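Local coordinates for N-acetylmuramoyl-L-alanine amidase domain-containing protein SAOUHSC_02979 (Staphylococcus aureus, PDB 5T1Q), which probably acts as a secreted amidase of cell-wall peptidoglycan, this chain being the portion with a glucosaminidase-family region followed by a CHAP domain, at residues A[61-64]-A[65-68]; A[148-151]-A[152-156]. One frame throughout, in Å; residues are numbered along the deposited sequence.

Interaction 1: residues A[61-64]-A[65-68]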
loop_
_atom_site.group_PDB
_atom_site.type_symbol
_atom_site.label_atom_id
_atom_site.label_comp_id
_atom_site.label_asym_id
_atom_site.label_seq_id
_atom_site.Cartn_x
_atom_site.Cartn_y
_atom_site.Cartn_z
ATOM N N ARG A 61 -5.478 -13.805 2.052
ATOM C CA ARG A 61 -5.991 -14.965 2.804
ATOM C C ARG A 61 -4.965 -16.103 2.814
ATOM O O ARG A 61 -4.674 -16.667 3.863
ATOM C CB ARG A 61 -7.296 -15.464 2.186
ATOM C CG ARG A 61 -8.515 -14.570 2.412
ATOM C CD ARG A 61 -9.572 -14.859 1.351
ATOM N NE ARG A 61 -10.946 -14.617 1.788
ATOM C CZ ARG A 61 -11.531 -13.426 1.914
ATOM N NH1 ARG A 61 -12.807 -13.369 2.296
ATOM N NH2 ARG A 61 -10.862 -12.295 1.679
ATOM N N GLN A 62 -4.417 -16.431 1.648
ATOM C CA GLN A 62 -3.408 -17.487 1.551
ATOM C C GLN A 62 -2.089 -17.087 2.250
ATOM O O GLN A 62 -1.425 -17.927 2.847
ATOM C CB GLN A 62 -3.165 -17.875 0.090
ATOM C CG GLN A 62 -4.393 -18.457 -0.603
ATOM C CD GLN A 62 -4.885 -19.753 0.037
ATOM O OE1 GLN A 62 -4.093 -20.641 0.385
ATOM N NE2 GLN A 62 -6.198 -19.873 0.181
ATOM N N PHE A 63 -1.727 -15.808 2.188
ATOM C CA PHE A 63 -0.519 -15.330 2.865
ATOM C C PHE A 63 -0.676 -15.472 4.387
ATOM O O PHE A 63 0.265 -15.845 5.080
ATOM C CB PHE A 63 -0.227 -13.881 2.471
ATOM C CG PHE A 63 0.918 -13.271 3.210
ATOM C CD1 PHE A 63 2.231 -13.562 2.847
ATOM C CD2 PHE A 63 0.693 -12.389 4.265
ATOM C CE1 PHE A 63 3.298 -12.984 3.525
ATOM C CE2 PHE A 63 1.757 -11.809 4.946
ATOM C CZ PHE A 63 3.059 -12.110 4.577
ATOM N N VAL A 64 -1.867 -15.174 4.895
ATOM C CA VAL A 64 -2.148 -15.333 6.313
ATOM C C VAL A 64 -1.948 -16.798 6.720
ATOM O O VAL A 64 -1.334 -17.071 7.751
ATOM C CB VAL A 64 -3.576 -14.854 6.674
ATOM C CG1 VAL A 64 -3.971 -15.294 8.077
ATOM C CG2 VAL A 64 -3.676 -13.339 6.561
ATOM N N LYS A 65 -2.445 -17.732 5.903
ATOM C CA LYS A 65 -2.297 -19.165 6.207
ATOM C C LYS A 65 -0.849 -19.637 6.141
ATOM O O LYS A 65 -0.473 -20.552 6.855
ATOM C CB LYS A 65 -3.132 -20.028 5.263
ATOM C CG LYS A 65 -4.634 -19.867 5.399
ATOM C CD LYS A 65 -5.324 -20.773 4.385
ATOM C CE LYS A 65 -6.831 -20.626 4.385
ATOM N NZ LYS A 65 -7.460 -21.545 3.383
ATOM N N SER A 66 -0.044 -19.012 5.286
ATOM C CA SER A 66 1.367 -19.389 5.151
ATOM C C SER A 66 2.200 -19.046 6.390
ATOM O O SER A 66 3.277 -19.608 6.562
ATOM C CB SER A 66 2.016 -18.708 3.941
ATOM O OG SER A 66 2.222 -17.320 4.180
ATOM N N ILE A 67 1.719 -18.123 7.235
ATOM C CA ILE A 67 2.469 -17.706 8.437
ATOM C C ILE A 67 1.681 -17.642 9.751
ATOM O O ILE A 67 2.269 -17.333 10.788
ATOM C CB ILE A 67 3.140 -16.323 8.229
ATOM C CG1 ILE A 67 2.090 -15.211 8.081
ATOM C CG2 ILE A 67 4.080 -16.364 7.033
ATOM C CD1 ILE A 67 2.680 -13.826 8.001
ATOM N N ALA A 68 0.379 -17.937 9.729
ATOM C CA ALA A 68 -0.433 -17.859 10.960
ATOM C C ALA A 68 0.071 -18.795 12.067
ATOM O O ALA A 68 0.031 -18.435 13.248
ATOM C CB ALA A 68 -1.903 -18.142 10.668
#
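Ser66 turns its hydroxyl back onto the carbonyl of Phe63 one turn earlier, OG donating to Phe63 O at 2.6 Å, a short bond. The hydroxyl sits between the backbone N and the carbonyl carbon of its own residue (chi1 73°), a torsion that here brings OG back to the preceding turn. It meets Phe63 O from the side, with a C=O...OG angle of 124°, while Ser66 N and Ile67 N reach the same oxygen only through weak bonds. Among the backbone bonds, Lys65 N to Arg61 O and Ser66 N to Gln62 O keep the i to i+4 spacing, the latter at 3.0 Å. Beyond them the pattern changes: Ile67 N bonds to Val64 O at 3.3 Å from well above the carbonyl plane, and Ala68 N adds a weak bond to that oxygen. Helix 58-78, which packs against helix 82-93 of the glucosaminidase-family region, is thus locally distorted, an i to i+3 bond of the 3-10 kind appearing where Ile67 departs from helical phi (-133°). The apolar contacts lie on the inner side. CD1 of Ile67 lies 3.8 Å from Phe63 CE2 and equally near CZ, oblique to the ring, and both residues pack on Ala89 of helix 82-93. Val64 CG1 is 4.4 Å from Ala68 CB, a looser contact; Val64 also touches Ile90 and Tyr222, and Ala68 rests on Phe211 and Leu219. On the outer side, Lys65 runs out extended across the bent Gln62 chain, its NZ 3.8 Å from Gln62 NE2, a plain approach of two nitrogens. That ammonium makes a long, weak ion pair with Glu223, whose side chain Gln62 also touches, and Arg61 turns away to a salt bridge with Asp56.

Interaction 2: residues A[148-151]-A[152-156]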
loop_
_atom_site.group_PDB
_atom_site.type_symbol
_atom_site.label_atom_id
_atom_site.label_comp_id
_atom_site.label_asym_id
_atom_site.label_seq_id
_atom_site.Cartn_x
_atom_site.Cartn_y
_atom_site.Cartn_z
ATOM N N SER A 148 13.047 -14.255 8.907
ATOM C CA SER A 148 12.359 -12.956 8.898
ATOM C C SER A 148 11.409 -12.832 10.087
ATOM O O SER A 148 11.425 -11.830 10.796
ATOM C CB SER A 148 11.593 -12.758 7.586
ATOM O OG SER A 148 10.938 -11.498 7.549
ATOM N N LEU A 149 10.579 -13.852 10.284
ATOM C CA LEU A 149 9.634 -13.899 11.406
ATOM C C LEU A 149 10.372 -13.821 12.749
ATOM O O LEU A 149 9.935 -13.123 13.671
ATOM C CB LEU A 149 8.825 -15.198 11.353
ATOM C CG LEU A 149 7.890 -15.418 10.153
ATOM C CD1 LEU A 149 7.517 -16.890 9.997
ATOM C CD2 LEU A 149 6.648 -14.552 10.264
ATOM N N LYS A 150 11.475 -14.569 12.846
ATOM C CA LYS A 150 12.326 -14.592 14.045
ATOM C C LYS A 150 12.958 -13.206 14.267
ATOM O O LYS A 150 12.975 -12.695 15.393
ATOM C CB LYS A 150 13.422 -15.668 13.871
ATOM C CG LYS A 150 14.474 -15.827 14.976
ATOM C CD LYS A 150 13.884 -16.265 16.307
ATOM C CE LYS A 150 14.888 -17.065 17.136
ATOM N NZ LYS A 150 16.175 -16.365 17.411
ATOM N N ASP A 151 13.428 -12.585 13.186
ATOM C CA ASP A 151 14.104 -11.297 13.290
ATOM C C ASP A 151 13.139 -10.171 13.704
ATOM O O ASP A 151 13.534 -9.221 14.397
ATOM C CB ASP A 151 14.836 -10.966 11.991
ATOM C CG ASP A 151 15.923 -9.919 12.179
ATOM O OD1 ASP A 151 16.549 -9.895 13.259
ATOM O OD2 ASP A 151 16.170 -9.137 11.234
ATOM N N TYR A 152 11.879 -10.279 13.294
ATOM C CA TYR A 152 10.862 -9.306 13.707
ATOM C C TYR A 152 10.664 -9.386 15.212
ATOM O O TYR A 152 10.645 -8.366 15.894
ATOM C CB TYR A 152 9.518 -9.568 13.013
ATOM C CG TYR A 152 8.365 -8.774 13.614
ATOM C CD1 TYR A 152 8.113 -7.466 13.216
ATOM C CD2 TYR A 152 7.546 -9.333 14.596
ATOM C CE1 TYR A 152 7.074 -6.739 13.767
ATOM C CE2 TYR A 152 6.508 -8.616 15.158
ATOM C CZ TYR A 152 6.275 -7.320 14.739
ATOM O OH TYR A 152 5.239 -6.608 15.281
ATOM N N SER A 153 10.497 -10.609 15.717
ATOM C CA SER A 153 10.292 -10.831 17.148
ATOM C C SER A 153 11.498 -10.346 17.950
ATOM O O SER A 153 11.331 -9.782 19.025
ATOM C CB SER A 153 10.023 -12.305 17.444
ATOM O OG SER A 153 11.138 -13.100 17.098
ATOM N N ASP A 154 12.698 -10.543 17.410
ATOM C CA ASP A 154 13.920 -10.077 18.066
ATOM C C ASP A 154 13.985 -8.556 18.123
ATOM O O ASP A 154 14.469 -7.997 19.105
ATOM C CB ASP A 154 15.174 -10.633 17.374
ATOM C CG ASP A 154 15.391 -12.124 17.648
ATOM O OD1 ASP A 154 14.600 -12.728 18.407
ATOM O OD2 ASP A 154 16.371 -12.694 17.116
ATOM N N LEU A 155 13.491 -7.890 17.079
ATOM C CA LEU A 155 13.484 -6.428 17.045
ATOM C C LEU A 155 12.547 -5.863 18.108
ATOM O O LEU A 155 12.922 -4.954 18.849
ATOM C CB LEU A 155 13.063 -5.909 15.667
ATOM C CG LEU A 155 13.064 -4.386 15.480
ATOM C CD1 LEU A 155 14.443 -3.803 15.725
ATOM C CD2 LEU A 155 12.574 -4.035 14.088
ATOM N N ILE A 156 11.335 -6.410 18.184
ATOM C CA ILE A 156 10.343 -5.947 19.157
ATOM C C ILE A 156 10.801 -6.173 20.606
ATOM O O ILE A 156 10.560 -5.333 21.477
ATOM C CB ILE A 156 8.979 -6.657 18.962
ATOM C CG1 ILE A 156 8.389 -6.380 17.561
ATOM C CG2 ILE A 156 7.986 -6.251 20.047
ATOM C CD1 ILE A 156 8.125 -4.918 17.255
#
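Tyr152 opens the turn by giving its N-H to Ser148 O at 3.0 Å, and its CB lies 3.6 Å from Leu149 O. Its ring, swung away from the preceding turn, takes Ile156 CG1 over one face, set off from the ring centre; it also stacks with Phe109, and OH hydrogen-bonds Gln88 OE1 on helix 82-93. Ser153 uses two donors. Its N bonds to Leu149 O, nearly straight at 164°, while with chi1 at 63° OG folds back and makes a short 2.5 Å bond to Lys150 O. The same oxygen accepts Asp154 N at 3.0 Å, so two bonds grip this carbonyl. Asp154 then sets its carboxylate beside Lys150, whose chain, bent at chi2 and chi4, brings NZ to 3.7 Å from OD2 in a long salt bridge. Leu155 N continues the series to Asp151 O at 3.0 Å. The Asp151 carboxylate itself is committed elsewhere, OD2 pairing with Arg140 and the hydroxyl of Tyr142. Ile156 N bonds to Tyr152 O, and its carbonyl accepts from Trp171 NE1. Leu149 packs on both helices 58-78 and 82-93, Tyr152 on 82-93. The arrangement is that of a regular, mostly buried alpha-helix of the glucosaminidase-family region, with its Lys150-Asp154 i to i+4 pair on the more exposed side.

Interactions 1 and 2 are short pieces, about two turns each, of helices 58-78 and 145-158, with centres about 17 Å apart and nearest atoms about 4 Å apart without touching. Both helices lean on helix 82-93, and Leu149 and Ser153 of interaction 2 also pack on Ile74, farther along the helix of interaction 1. Residues 148-156 are mostly buried, whereas 61-68 are split between an apolar inner side and a polar outer one. Each has a serine bonded to the carbonyl three residues back, yet the backbone is regular in 148-156 and distorted in 61-68. Interaction 2 pairs charges both within its turns and outside; interaction 1 pairs them with outside partners.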